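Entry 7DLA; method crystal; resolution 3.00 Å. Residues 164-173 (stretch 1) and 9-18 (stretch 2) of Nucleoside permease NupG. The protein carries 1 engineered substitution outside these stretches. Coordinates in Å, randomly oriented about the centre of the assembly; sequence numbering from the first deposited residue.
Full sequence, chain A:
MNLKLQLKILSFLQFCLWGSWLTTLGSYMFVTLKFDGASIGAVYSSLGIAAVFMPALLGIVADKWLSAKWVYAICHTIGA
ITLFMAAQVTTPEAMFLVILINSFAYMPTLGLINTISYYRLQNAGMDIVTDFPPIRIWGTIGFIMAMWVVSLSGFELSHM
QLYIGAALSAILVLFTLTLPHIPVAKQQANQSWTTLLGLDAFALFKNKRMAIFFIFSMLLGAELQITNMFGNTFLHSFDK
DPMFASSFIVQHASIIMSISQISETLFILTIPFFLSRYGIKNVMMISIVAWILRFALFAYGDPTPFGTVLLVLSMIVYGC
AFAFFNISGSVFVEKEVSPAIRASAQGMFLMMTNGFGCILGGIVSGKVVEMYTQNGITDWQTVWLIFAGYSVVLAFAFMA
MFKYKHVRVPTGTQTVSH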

# COMPACT_ATOMS: atom_id res chain seq x y z
N ILE A 164 17.95 -7.52 3.27
CA ILE A 164 18.21 -6.26 2.58
C ILE A 164 17.30 -5.15 3.12
O ILE A 164 17.74 -4.02 3.33
CB ILE A 164 18.03 -6.47 1.07
CG1 ILE A 164 18.94 -7.60 0.60
CG2 ILE A 164 18.32 -5.19 0.31
CD1 ILE A 164 18.85 -7.85 -0.87
N GLY A 165 16.03 -5.45 3.34
CA GLY A 165 15.14 -4.45 3.90
C GLY A 165 15.59 -3.98 5.27
O GLY A 165 15.59 -2.78 5.56
N ALA A 166 15.95 -4.91 6.15
CA ALA A 166 16.50 -4.51 7.44
C ALA A 166 17.78 -3.69 7.29
O ALA A 166 18.03 -2.75 8.06
CB ALA A 166 16.77 -5.75 8.30
N ALA A 167 18.62 -4.06 6.33
CA ALA A 167 19.86 -3.33 6.11
C ALA A 167 19.57 -1.89 5.72
O ALA A 167 20.22 -0.97 6.23
CB ALA A 167 20.68 -4.03 5.04
N LEU A 168 18.57 -1.69 4.85
CA LEU A 168 18.14 -0.34 4.50
C LEU A 168 17.56 0.37 5.71
O LEU A 168 17.79 1.57 5.90
CB LEU A 168 17.06 -0.33 3.42
CG LEU A 168 17.27 -0.57 1.92
CD1 LEU A 168 18.55 0.10 1.36
CD2 LEU A 168 16.93 -1.93 1.36
N SER A 169 16.80 -0.34 6.53
CA SER A 169 16.19 0.28 7.70
C SER A 169 17.25 0.78 8.65
O SER A 169 17.12 1.86 9.22
CB SER A 169 15.26 -0.70 8.41
OG SER A 169 14.41 -1.34 7.49
N ALA A 170 18.32 0.02 8.84
CA ALA A 170 19.40 0.45 9.72
C ALA A 170 20.17 1.62 9.13
O ALA A 170 20.47 2.59 9.83
CB ALA A 170 20.35 -0.71 9.99
N ILE A 171 20.53 1.52 7.85
CA ILE A 171 21.10 2.64 7.12
C ILE A 171 20.23 3.87 7.32
O ILE A 171 20.73 4.96 7.64
CB ILE A 171 21.21 2.27 5.63
CG1 ILE A 171 22.17 1.07 5.50
CG2 ILE A 171 21.57 3.52 4.77
CD1 ILE A 171 22.85 0.89 4.16
N LEU A 172 18.92 3.70 7.16
CA LEU A 172 17.94 4.73 7.44
C LEU A 172 18.09 5.29 8.83
O LEU A 172 18.31 6.49 8.99
CB LEU A 172 16.52 4.18 7.22
CG LEU A 172 15.43 5.23 7.23
CD1 LEU A 172 15.82 6.33 6.31
CD2 LEU A 172 14.12 4.63 6.74
N VAL A 173 17.95 4.45 9.86
CA VAL A 173 18.03 4.92 11.24
C VAL A 173 19.26 5.79 11.43
O VAL A 173 19.16 6.89 11.99
CB VAL A 173 18.03 3.77 12.26
CG1 VAL A 173 17.65 4.34 13.62
CG2 VAL A 173 16.98 2.72 11.90
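Stretch 2 9-18: ILSFLQFCLW

How does stretch 2 lie on stretch 1? Residues 9-18 form a helix throughout, as do 164-173, and the two run nearly antiparallel, with 158° between their N-to-C directions (signed crossing angle -158°) and axes 8.1 Å apart at closest approach. The backbones come nearest at Gly165, whose CA is 4.3 Å from Leu17 CA; at the other end, Leu172 CA and Leu13 CA are 6.0 Å apart.

What does Leu17 do at the close end? With chi1 p (74°) and chi2 p (87°), it sits as a knob among Gly165, Leu168, Ser169 and Leu172. Its CB lies 3.5 Å from Gly165 O and 3.6 Å from Leu168 CB. A CB on Gly165 would crowd Leu17 O at 3.2 Å, so the bare glycine allows this approach. Ser169, chi1 m, turns its OG back to Gly165 O, a 2.7 Å hydrogen bond within its own helix.

How is Leu172 held? Its t, p conformation places it among Leu10, Leu13, Gln14 and Leu17: CD1 reaches Leu13 CB at 3.3 Å and Leu10 CD1 at 3.6 Å, while CD2 meets Leu17 CD2 at 3.4 Å.

What fills the remaining seam? Leu13, chi1 m and chi2 t, extends CD1 to 3.8 Å from Ile171 CG2 and CD2 to 4.2 Å from Leu168 CD1. No hydrogen bond crosses; the contact is apolar packing.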

# COMPACT_ATOMS: atom_id res chain seq x y z
N ILE A 9 17.19 11.50 0.31
CA ILE A 9 17.72 10.24 0.80
C ILE A 9 16.75 9.61 1.78
O ILE A 9 16.54 8.39 1.75
CB ILE A 9 19.10 10.45 1.44
CG1 ILE A 9 20.05 11.00 0.39
CG2 ILE A 9 19.63 9.15 2.03
CD1 ILE A 9 21.21 11.66 0.95
N LEU A 10 16.14 10.42 2.65
CA LEU A 10 15.15 9.90 3.58
C LEU A 10 13.96 9.28 2.84
O LEU A 10 13.49 8.20 3.21
CB LEU A 10 14.67 11.01 4.50
CG LEU A 10 14.58 10.48 5.93
CD1 LEU A 10 15.90 9.97 6.39
CD2 LEU A 10 14.07 11.58 6.83
N SER A 11 13.46 9.97 1.80
CA SER A 11 12.36 9.42 1.00
C SER A 11 12.79 8.11 0.36
O SER A 11 12.12 7.07 0.54
CB SER A 11 11.95 10.44 -0.07
OG SER A 11 10.58 10.34 -0.40
N PHE A 12 13.91 8.13 -0.37
CA PHE A 12 14.47 6.94 -0.99
C PHE A 12 14.46 5.78 -0.02
O PHE A 12 13.86 4.74 -0.28
CB PHE A 12 15.90 7.17 -1.45
CG PHE A 12 16.42 6.06 -2.31
CD1 PHE A 12 16.14 6.02 -3.67
CD2 PHE A 12 17.23 5.08 -1.79
CE1 PHE A 12 16.61 5.01 -4.47
CE2 PHE A 12 17.68 4.04 -2.58
CZ PHE A 12 17.37 4.01 -3.93
N LEU A 13 15.15 5.94 1.12
CA LEU A 13 15.35 4.85 2.07
C LEU A 13 14.03 4.38 2.65
O LEU A 13 13.78 3.16 2.74
CB LEU A 13 16.30 5.29 3.19
CG LEU A 13 17.74 5.49 2.80
CD1 LEU A 13 18.53 5.76 4.03
CD2 LEU A 13 18.19 4.21 2.15
N GLN A 14 13.21 5.33 3.11
CA GLN A 14 11.91 5.08 3.70
C GLN A 14 11.14 4.08 2.86
O GLN A 14 10.47 3.18 3.38
CB GLN A 14 11.10 6.37 3.80
CG GLN A 14 9.63 6.13 4.07
CD GLN A 14 9.35 5.83 5.53
OE1 GLN A 14 10.08 6.28 6.40
NE2 GLN A 14 8.33 5.05 5.79
N PHE A 15 11.26 4.22 1.55
CA PHE A 15 10.49 3.33 0.70
C PHE A 15 11.29 2.18 0.12
O PHE A 15 10.71 1.13 -0.18
CB PHE A 15 9.84 4.13 -0.41
CG PHE A 15 8.77 5.00 0.09
CD1 PHE A 15 7.65 4.43 0.68
CD2 PHE A 15 8.89 6.37 0.06
CE1 PHE A 15 6.64 5.24 1.16
CE2 PHE A 15 7.90 7.18 0.53
CZ PHE A 15 6.76 6.62 1.09
N CYS A 16 12.59 2.35 -0.05
CA CYS A 16 13.43 1.25 -0.50
C CYS A 16 13.29 0.08 0.45
O CYS A 16 13.04 -1.05 0.02
CB CYS A 16 14.88 1.71 -0.58
SG CYS A 16 15.81 0.72 -1.69
N LEU A 17 13.39 0.34 1.76
CA LEU A 17 13.31 -0.75 2.73
C LEU A 17 11.98 -1.48 2.62
O LEU A 17 11.93 -2.70 2.78
CB LEU A 17 13.52 -0.27 4.16
CG LEU A 17 12.45 0.52 4.94
CD1 LEU A 17 11.44 -0.37 5.70
CD2 LEU A 17 13.13 1.45 5.91
N TRP A 18 10.90 -0.76 2.36
CA TRP A 18 9.60 -1.42 2.20
C TRP A 18 9.52 -2.22 0.90
O TRP A 18 9.09 -3.38 0.92
CB TRP A 18 8.48 -0.38 2.27
CG TRP A 18 7.18 -0.89 2.91
CD1 TRP A 18 7.06 -1.86 3.86
CD2 TRP A 18 5.87 -0.36 2.71
NE1 TRP A 18 5.75 -2.02 4.22
CE2 TRP A 18 4.99 -1.10 3.53
CE3 TRP A 18 5.34 0.65 1.90
CZ2 TRP A 18 3.62 -0.86 3.57
CZ3 TRP A 18 3.98 0.88 1.93
CH2 TRP A 18 3.13 0.13 2.77